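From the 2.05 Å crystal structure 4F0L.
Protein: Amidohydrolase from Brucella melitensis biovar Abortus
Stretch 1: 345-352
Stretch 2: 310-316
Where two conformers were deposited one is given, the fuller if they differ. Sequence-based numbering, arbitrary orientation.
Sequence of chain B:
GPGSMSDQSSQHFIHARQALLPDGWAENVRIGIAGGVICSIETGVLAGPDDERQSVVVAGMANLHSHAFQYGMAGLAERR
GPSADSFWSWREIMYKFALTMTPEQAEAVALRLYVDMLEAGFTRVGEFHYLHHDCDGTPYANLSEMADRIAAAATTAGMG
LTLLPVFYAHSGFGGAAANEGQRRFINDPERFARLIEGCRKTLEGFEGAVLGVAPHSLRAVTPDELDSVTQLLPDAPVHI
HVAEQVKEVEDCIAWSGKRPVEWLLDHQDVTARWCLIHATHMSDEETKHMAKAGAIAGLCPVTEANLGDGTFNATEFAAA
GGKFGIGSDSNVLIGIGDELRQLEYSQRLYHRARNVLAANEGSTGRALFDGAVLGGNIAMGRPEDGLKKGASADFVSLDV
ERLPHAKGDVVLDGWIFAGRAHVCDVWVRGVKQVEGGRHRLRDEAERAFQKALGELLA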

ATOM      1  N   TYR B 345      -9.424   2.615   0.025  1.00 14.37           N
ATOM      2  CA  TYR B 345      -9.332   2.329   1.437  1.00 14.95           C
ATOM      3  C   TYR B 345      -9.558   3.596   2.252  1.00 15.86           C
ATOM      4  O   TYR B 345     -10.101   3.520   3.351  1.00 16.38           O
ATOM      5  CB  TYR B 345      -8.008   1.647   1.837  1.00 15.04           C
ATOM      6  CG  TYR B 345      -7.865   0.168   1.436  1.00 14.41           C
ATOM      7  CD1 TYR B 345      -8.908  -0.544   0.842  1.00 14.80           C
ATOM      8  CD2 TYR B 345      -6.707  -0.514   1.717  1.00 14.59           C
ATOM      9  CE1 TYR B 345      -8.777  -1.893   0.509  1.00 14.73           C
ATOM     10  CE2 TYR B 345      -6.557  -1.857   1.376  1.00 14.60           C
ATOM     11  CZ  TYR B 345      -7.610  -2.555   0.811  1.00 14.39           C
ATOM     12  OH  TYR B 345      -7.443  -3.887   0.504  1.00 13.80           O
ATOM     13  N   SER B 346      -9.170   4.761   1.729  1.00 16.05           N
ATOM     14  CA  SER B 346      -9.421   6.005   2.435  1.00 16.56           C
ATOM     15  C   SER B 346     -10.938   6.128   2.571  1.00 17.89           C
ATOM     16  O   SER B 346     -11.442   6.590   3.612  1.00 18.40           O
ATOM     17  CB  SER B 346      -8.801   7.219   1.728  1.00 16.81           C
ATOM     18  OG  SER B 346      -9.404   7.509   0.473  1.00 16.80           O
ATOM     19  N   GLN B 347     -11.659   5.695   1.542  1.00 17.65           N
ATOM     20  CA  GLN B 347     -13.111   5.786   1.576  1.00 18.90           C
ATOM     21  C   GLN B 347     -13.705   4.776   2.555  1.00 18.99           C
ATOM     22  O   GLN B 347     -14.629   5.127   3.314  1.00 19.82           O
ATOM     23  CB  GLN B 347     -13.728   5.658   0.176  1.00 18.61           C
ATOM     24  CG  GLN B 347     -13.166   6.662  -0.846  1.00 19.28           C
ATOM     25  CD  GLN B 347     -13.291   8.101  -0.397  1.00 20.29           C
ATOM     26  OE1 GLN B 347     -12.321   8.878  -0.448  1.00 20.98           O
ATOM     27  NE2 GLN B 347     -14.467   8.467   0.039  1.00 20.27           N
ATOM     28  N   ARG B 348     -13.166   3.553   2.568  1.00 18.43           N
ATOM     29  CA  ARG B 348     -13.682   2.509   3.456  1.00 18.93           C
ATOM     30  C   ARG B 348     -13.575   2.911   4.931  1.00 20.28           C
ATOM     31  O   ARG B 348     -14.504   2.671   5.720  1.00 20.32           O
ATOM     32  CB  ARG B 348     -12.968   1.166   3.227  1.00 18.05           C
ATOM     33  CG  ARG B 348     -13.238   0.586   1.859  1.00 17.30           C
ATOM     34  CD  ARG B 348     -12.899  -0.884   1.690  1.00 16.67           C
ATOM     35  NE  ARG B 348     -13.098  -1.231   0.287  1.00 15.93           N
ATOM     36  CZ  ARG B 348     -12.766  -2.388  -0.282  1.00 15.82           C
ATOM     37  NH1 ARG B 348     -12.253  -3.381   0.442  1.00 15.45           N
ATOM     38  NH2 ARG B 348     -12.991  -2.562  -1.590  1.00 15.23           N
ATOM     39  N   LEU B 349     -12.446   3.510   5.302  1.00 20.40           N
ATOM     40  CA  LEU B 349     -12.238   3.944   6.676  1.00 22.50           C
ATOM     41  C   LEU B 349     -13.126   5.135   7.026  1.00 24.21           C
ATOM     42  O   LEU B 349     -13.699   5.166   8.087  1.00 25.32           O
ATOM     43  CB  LEU B 349     -10.754   4.241   6.933  1.00 22.54           C
ATOM     44  CG  LEU B 349      -9.831   2.996   6.942  1.00 22.15           C
ATOM     45  CD1 LEU B 349      -8.341   3.356   6.832  1.00 21.66           C
ATOM     46  CD2 LEU B 349     -10.085   2.150   8.189  1.00 22.00           C
ATOM     47  N   TYR B 350     -13.267   6.087   6.113  1.00 26.27           N
ATOM     48  CA  TYR B 350     -14.062   7.284   6.370  1.00 29.06           C
ATOM     49  C   TYR B 350     -15.563   6.971   6.439  1.00 29.46           C
ATOM     50  O   TYR B 350     -16.277   7.561   7.228  1.00 30.18           O
ATOM     51  CB  TYR B 350     -13.810   8.352   5.287  1.00 31.62           C
ATOM     52  CG  TYR B 350     -14.322   9.727   5.646  1.00 35.64           C
ATOM     53  CD1 TYR B 350     -15.655  10.084   5.422  1.00 36.66           C
ATOM     54  CD2 TYR B 350     -13.473  10.672   6.224  1.00 38.02           C
ATOM     55  CE1 TYR B 350     -16.129  11.331   5.773  1.00 38.77           C
ATOM     56  CE2 TYR B 350     -13.937  11.930   6.567  1.00 40.59           C
ATOM     57  CZ  TYR B 350     -15.265  12.248   6.341  1.00 41.02           C
ATOM     58  OH  TYR B 350     -15.722  13.494   6.682  1.00 44.60           O
ATOM     59  N   HIS B 351     -16.046   6.066   5.599  1.00 28.64           N
ATOM     60  CA  HIS B 351     -17.474   5.750   5.543  1.00 29.50           C
ATOM     61  C   HIS B 351     -17.834   4.450   6.242  1.00 28.69           C
ATOM     62  O   HIS B 351     -19.005   4.066   6.245  1.00 29.28           O
ATOM     63  CB  HIS B 351     -17.936   5.715   4.086  1.00 30.61           C
ATOM     64  CG  HIS B 351     -17.820   7.042   3.379  1.00 32.61           C
ATOM     65  ND1 HIS B 351     -18.379   8.174   3.861  1.00 35.47           N
ATOM     66  CD2 HIS B 351     -17.189   7.395   2.178  1.00 33.68           C
ATOM     67  CE1 HIS B 351     -18.115   9.203   3.011  1.00 36.48           C
ATOM     68  NE2 HIS B 351     -17.400   8.720   1.979  1.00 35.51           N
ATOM     69  N   ARG B 352     -16.853   3.746   6.820  1.00 26.03           N
ATOM     70  CA  ARG B 352     -17.135   2.498   7.537  1.00 26.84           C
ATOM     71  C   ARG B 352     -17.885   1.451   6.647  1.00 27.33           C
ATOM     72  O   ARG B 352     -18.845   0.818   7.074  1.00 28.80           O
ATOM     73  CB  ARG B 352     -17.911   2.789   8.853  1.00 27.16           C
TER
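Stretch 2, residues 310-316: GTFNATE

Stretch 1 is mostly helix, continuing one that begins earlier in the chain, and the regular backbone bonds Leu349 N to Tyr345 O (3.1 Å), Tyr350 N to Ser346 O (3.1 Å) and His351 N to Gln347 O (2.8 Å) hold its turns together. Arg352 leaves helical geometry with positive phi (56/48). Stretch 2 is different in character. Gly310 has phi/psi of 145/−172, a conformation in which a CB would be jammed against the preceding carbonyl oxygen; Thr311 and Phe312 are extended (−118/128 and −69/150), and Asn313, at the N-cap position, leads into a helix that starts at Ala314 and continues beyond the stretch. A weak backbone bond, Ala314 N to Phe312 O at 2.8 Å, spans Asn313. The CA trace of stretch 2 runs across stretch 1 rather than along it, Thr311 lying against Ser346 and Tyr350, and Thr315 against His351 further on. The backbones approach most closely at Ser346 and Thr311, whose CA atoms lie 6.3 Å apart, and the two stretches together bury a modest 275 Å².

Thr311 has the most surface covered by the other stretch of any residue here. Its CA-to-CB bond points toward the helix, and its chi1 is in the m rotamer. The methyl CG2 packs 3.8 Å from Ser346 OG, while CB stands 4.2 Å from CD2 of the Tyr350 ring, which it meets obliquely. Ser346 and Tyr350 are one helical turn apart, so Thr311 is received by residues on the same side of the helix.

Gln347 is buried and, although its CA-to-CB bond points sideways, the end of its side chain comes nearer to stretch 2, reaching Thr311, Phe312 and Ala314. Here the extended segment turns into the second helix, so a single side chain can touch residues before and after the bend. Four residues further along stretch 1, His351 NE2 approaches Thr315 OG1 at 4.2 Å, a distance that amounts to loose packing. The Phe312 side chain, by contrast, leads away from the first helix.

Direct polar contact is sparse, and water supplies much of the connection. Water 1 donates to Ser346 O (2.8 Å from its O) and is hydrogen-bonded to Thr311 OG1 (2.9 Å from its O), joining a helix carbonyl to the threonine hydroxyl. Water 2 accepts from Phe312 N and donates to Ser346 OG, its O lying 3.0 Å from each atom. The O of water 3 is 3.1 Å from Phe312 O, to which it donates, and 2.7 Å from His351 NE2. Both backbone polar groups of Phe312 are thus linked through water to side chains of stretch 1.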

ATOM      1  N   GLY B 310      -5.888  14.692   3.789  1.00 19.97           N
ATOM      2  CA  GLY B 310      -7.299  14.455   4.004  1.00 19.99           C
ATOM      3  C   GLY B 310      -7.832  13.470   3.002  1.00 19.76           C
ATOM      4  O   GLY B 310      -7.087  12.908   2.189  1.00 18.90           O
ATOM      5  N   THR B 311      -9.151  13.313   3.021  1.00 20.66           N
ATOM      6  CA  THR B 311      -9.834  12.283   2.235  1.00 19.61           C
ATOM      7  C   THR B 311     -10.781  12.945   1.224  1.00 18.89           C
ATOM      8  O   THR B 311     -11.605  13.801   1.595  1.00 18.93           O
ATOM      9  CB  THR B 311     -10.624  11.374   3.173  1.00 20.38           C
ATOM     10  OG1 THR B 311      -9.732  10.832   4.135  1.00 20.94           O
ATOM     11  CG2 THR B 311     -11.288  10.244   2.390  1.00 19.82           C
ATOM     12  N   PHE B 312     -10.657  12.571  -0.043  1.00 17.73           N
ATOM     13  CA  PHE B 312     -11.480  13.156  -1.132  1.00 18.20           C
ATOM     14  C   PHE B 312     -12.961  12.736  -1.037  1.00 19.04           C
ATOM     15  O   PHE B 312     -13.276  11.607  -0.616  1.00 19.08           O
ATOM     16  CB  PHE B 312     -10.904  12.697  -2.488  1.00 17.43           C
ATOM     17  CG  PHE B 312     -11.557  13.301  -3.684  1.00 17.76           C
ATOM     18  CD1 PHE B 312     -11.358  14.638  -4.008  1.00 17.34           C
ATOM     19  CD2 PHE B 312     -12.333  12.512  -4.536  1.00 18.16           C
ATOM     20  CE1 PHE B 312     -11.951  15.183  -5.135  1.00 17.86           C
ATOM     21  CE2 PHE B 312     -12.928  13.052  -5.676  1.00 18.08           C
ATOM     22  CZ  PHE B 312     -12.754  14.397  -5.963  1.00 18.12           C
ATOM     23  N   ASN B 313     -13.842  13.624  -1.520  1.00 19.61           N
ATOM     24  CA  ASN B 313     -15.294  13.382  -1.534  0.50 20.82           C
ATOM     25  C   ASN B 313     -15.670  12.524  -2.730  1.00 21.21           C
ATOM     26  O   ASN B 313     -16.423  12.954  -3.617  1.00 20.49           O
ATOM     27  CB  ASN B 313     -16.083  14.690  -1.624  0.50 21.64           C
ATOM     28  CG  ASN B 313     -15.958  15.520  -0.385  0.50 22.44           C
ATOM     29  OD1 ASN B 313     -15.478  15.037   0.627  0.50 23.23           O
ATOM     30  ND2 ASN B 313     -16.376  16.786  -0.460  0.50 23.67           N
ATOM     31  N   ALA B 314     -15.151  11.299  -2.738  1.00 21.18           N
ATOM     32  CA  ALA B 314     -15.134  10.455  -3.924  1.00 21.89           C
ATOM     33  C   ALA B 314     -16.527   9.969  -4.399  1.00 22.41           C
ATOM     34  O   ALA B 314     -16.819  10.003  -5.603  1.00 22.37           O
ATOM     35  CB  ALA B 314     -14.188   9.265  -3.686  1.00 21.11           C
ATOM     36  N   THR B 315     -17.382   9.538  -3.479  1.00 22.98           N
ATOM     37  CA  THR B 315     -18.716   9.030  -3.888  1.00 25.09           C
ATOM     38  C   THR B 315     -19.604  10.162  -4.411  1.00 24.06           C
ATOM     39  O   THR B 315     -20.204  10.034  -5.477  1.00 24.07           O
ATOM     40  CB  THR B 315     -19.419   8.245  -2.766  1.00 27.00           C
ATOM     41  OG1 THR B 315     -19.582   9.096  -1.625  1.00 31.47           O
ATOM     42  CG2 THR B 315     -18.583   7.054  -2.363  1.00 25.88           C
ATOM     43  N   GLU B 316     -19.607  11.292  -3.705  1.00 24.43           N
ATOM     44  CA  GLU B 316     -20.366  12.482  -4.137  1.00 24.48           C
ATOM     45  C   GLU B 316     -19.849  12.934  -5.506  1.00 24.16           C
ATOM     46  O   GLU B 316     -20.640  13.203  -6.414  1.00 24.15           O
ATOM     47  CB  GLU B 316     -20.317  13.617  -3.101  1.00 24.21           C
TER
HETATM   48  O   HOH W   1      -9.939   8.182   5.309  1.00 24.23           O
HETATM   49  O   HOH W   2      -8.963  10.161  -0.779  1.00 21.02           O
HETATM   50  O   HOH W   3     -15.736  10.700   1.072  1.00 37.60           O